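Side-chain contact in autoinducer synthesis protein lasI (Pseudomonas aeruginosa, PDB 1RO5), which makes the LasR-binding quorum-sensing autoinducer N-(3-oxododecanoyl)homoserine lactone from an acyl-ACP and S-adenosylmethionine: residues W36-S39 with M44-D47. Numbering follows the deposited sequence.
Sequences WDVS and MEID. With SO4 (sulfate ion), chain B.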
ATOM      1  N   TRP A  36      13.952  -3.667  -6.024  1.00 37.31           N
ATOM      2  CA  TRP A  36      12.942  -2.930  -5.272  1.00 37.62           C
ATOM      3  C   TRP A  36      13.543  -2.100  -4.139  1.00 37.62           C
ATOM      4  O   TRP A  36      12.777  -1.616  -3.191  1.00 35.94           O
ATOM      5  CB  TRP A  36      11.853  -3.880  -4.826  1.00 38.06           C
ATOM      6  CG  TRP A  36      11.014  -4.316  -5.981  1.00 39.38           C
ATOM      7  CD1 TRP A  36      11.345  -5.308  -6.952  1.00 41.18           C
ATOM      8  CD2 TRP A  36       9.717  -3.842  -6.340  1.00 37.44           C
ATOM      9  NE1 TRP A  36      10.320  -5.427  -7.864  1.00 39.93           N
ATOM     10  CE2 TRP A  36       9.298  -4.575  -7.503  1.00 38.32           C
ATOM     11  CE3 TRP A  36       8.856  -2.892  -5.815  1.00 38.15           C
ATOM     12  CZ2 TRP A  36       8.089  -4.331  -8.139  1.00 38.58           C
ATOM     13  CZ3 TRP A  36       7.635  -2.681  -6.457  1.00 37.72           C
ATOM     14  CH2 TRP A  36       7.266  -3.399  -7.586  1.00 42.42           C
ATOM     15  N   ASP A  37      14.887  -1.859  -4.268  1.00 36.72           N
ATOM     16  CA  ASP A  37      15.625  -1.075  -3.281  1.00 38.86           C
ATOM     17  C   ASP A  37      15.381  -1.574  -1.832  1.00 38.73           C
ATOM     18  O   ASP A  37      15.040  -0.785  -0.929  1.00 38.16           O
ATOM     19  CB  ASP A  37      15.140   0.365  -3.371  1.00 41.38           C
ATOM     20  CG  ASP A  37      16.260   1.311  -3.337  1.00 48.07           C
ATOM     21  OD1 ASP A  37      17.252   0.980  -2.678  1.00 56.18           O
ATOM     22  OD2 ASP A  37      16.291   2.369  -3.941  1.00 53.93           O
ATOM     23  N   VAL A  38      15.521  -2.880  -1.637  1.00 37.15           N
ATOM     24  CA  VAL A  38      15.274  -3.536  -0.426  1.00 37.92           C
ATOM     25  C   VAL A  38      16.517  -3.577   0.412  1.00 39.67           C
ATOM     26  O   VAL A  38      17.622  -3.839  -0.069  1.00 42.77           O
ATOM     27  CB  VAL A  38      14.817  -5.014  -0.742  1.00 39.28           C
ATOM     28  CG1 VAL A  38      14.919  -5.973   0.501  1.00 37.97           C
ATOM     29  CG2 VAL A  38      13.469  -5.025  -1.402  1.00 34.08           C
ATOM     30  N   SER A  39      16.343  -3.391   1.722  1.00 40.08           N
ATOM     31  CA  SER A  39      17.442  -3.574   2.695  1.00 38.94           C
ATOM     32  C   SER A  39      16.808  -4.311   3.855  1.00 38.19           C
ATOM     33  O   SER A  39      15.741  -3.893   4.383  1.00 37.28           O
ATOM     34  CB  SER A  39      17.983  -2.175   3.199  1.00 41.71           C
ATOM     35  OG  SER A  39      19.003  -1.570   2.319  1.00 43.75           O
ATOM     36  N   MET A  44      14.477  -7.626   9.275  1.00 37.20           N
ATOM     37  CA  MET A  44      13.434  -6.666   9.113  1.00 34.79           C
ATOM     38  C   MET A  44      13.690  -5.932   7.864  1.00 34.46           C
ATOM     39  O   MET A  44      14.812  -5.425   7.653  1.00 34.09           O
ATOM     40  CB  MET A  44      13.418  -5.722  10.287  1.00 34.19           C
ATOM     41  CG  MET A  44      12.889  -6.423  11.581  1.00 35.41           C
ATOM     42  SD  MET A  44      12.899  -5.113  12.987  1.00 41.97           S
ATOM     43  CE  MET A  44      14.741  -5.071  13.275  1.00 40.59           C
ATOM     44  N   GLU A  45      12.661  -5.750   7.035  1.00 32.93           N
ATOM     45  CA  GLU A  45      12.882  -4.916   5.824  1.00 30.22           C
ATOM     46  C   GLU A  45      12.482  -3.501   6.202  1.00 32.46           C
ATOM     47  O   GLU A  45      11.301  -3.245   6.620  1.00 32.16           O
ATOM     48  CB  GLU A  45      12.005  -5.465   4.722  1.00 27.72           C
ATOM     49  CG  GLU A  45      12.244  -4.895   3.322  1.00 24.33           C
ATOM     50  CD  GLU A  45      11.455  -3.618   3.113  1.00 33.04           C
ATOM     51  OE1 GLU A  45      12.063  -2.616   2.994  1.00 38.07           O
ATOM     52  OE2 GLU A  45      10.192  -3.573   3.125  1.00 40.06           O
ATOM     53  N   ILE A  46      13.435  -2.581   6.190  1.00 33.18           N
ATOM     54  CA  ILE A  46      13.241  -1.234   6.766  1.00 33.10           C
ATOM     55  C   ILE A  46      14.089  -0.367   5.917  1.00 32.84           C
ATOM     56  O   ILE A  46      15.255  -0.753   5.758  1.00 33.92           O
ATOM     57  CB  ILE A  46      13.905  -1.033   8.164  1.00 33.34           C
ATOM     58  CG1 ILE A  46      13.774  -2.195   9.026  1.00 37.79           C
ATOM     59  CG2 ILE A  46      13.269   0.134   8.929  1.00 27.30           C
ATOM     60  CD1 ILE A  46      14.057  -1.744  10.471  1.00 46.90           C
ATOM     61  N   ASP A  47      13.640   0.823   5.523  1.00 29.42           N
ATOM     62  CA  ASP A  47      14.520   1.696   4.725  1.00 30.42           C
ATOM     63  C   ASP A  47      14.367   3.188   5.178  1.00 29.30           C
ATOM     64  O   ASP A  47      13.662   3.527   6.185  1.00 29.73           O
ATOM     65  CB  ASP A  47      14.188   1.495   3.243  1.00 31.07           C
ATOM     66  CG  ASP A  47      12.699   1.767   2.899  1.00 34.55           C
ATOM     67  OD1 ASP A  47      11.981   2.509   3.660  1.00 37.50           O
ATOM     68  OD2 ASP A  47      12.211   1.438   1.778  1.00 38.65           O
TER
HETATM   69  S   SO4 B 401      18.091  -3.412  -5.222  1.00 60.59           S
HETATM   70  O1  SO4 B 401      19.167  -2.611  -4.654  1.00 57.51           O
HETATM   71  O2  SO4 B 401      17.220  -2.453  -5.937  1.00 45.93           O
HETATM   72  O3  SO4 B 401      17.265  -4.201  -4.213  1.00 63.12           O
HETATM   73  O4  SO4 B 401      18.786  -4.490  -6.019  1.00 60.70           O
HETATM   74  O   HOH W   1      13.862   1.429  -0.146  1.00 36.21           O
HETATM   75  O   HOH W   2      14.404  -1.457   2.515  1.00 49.03           O
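Ser39 and Ile46 share the one direct hydrogen bond between 36-39 and 44-47: Ile46 N donates to Ser39 O over 3.2 Å. Glu45 CA adds a CA-H...O contact to that same oxygen, 3.4 Å away.

Two waters bridge the gap between the segments. One accepts from Ser39 N at 2.9 Å and donates to Glu45 OE1 at 2.7 Å; the other donates both to Asp37 O and to Asp47 OD2, linking a backbone carbonyl to a carboxylate.

Nonpolar contact is slight. Glu45 sends CG anti to its backbone N (chi1 -170°), which sets that methylene 4.0 Å from Val38 CG1, the two side chains crossing at about a right angle. The chain then bends at chi2, and the carboxylate ends in salt bridges from OE2 to Arg26 and Arg104, while Asp47 OD1 pairs with Arg70.

A sulfate, probably from the crystallisation liquor, takes a hydrogen bond from Asp37 N and a weak one from Val38 N.

The arrangement forms the base of the small antiparallel hairpin of strands 40-41 and 44-45, where the loop after helix 16-30 is bonded to 44-47, whose acids reach arginines of that helix and of sheet strands 64-73 and 99-107 in this autoinducer synthase family member.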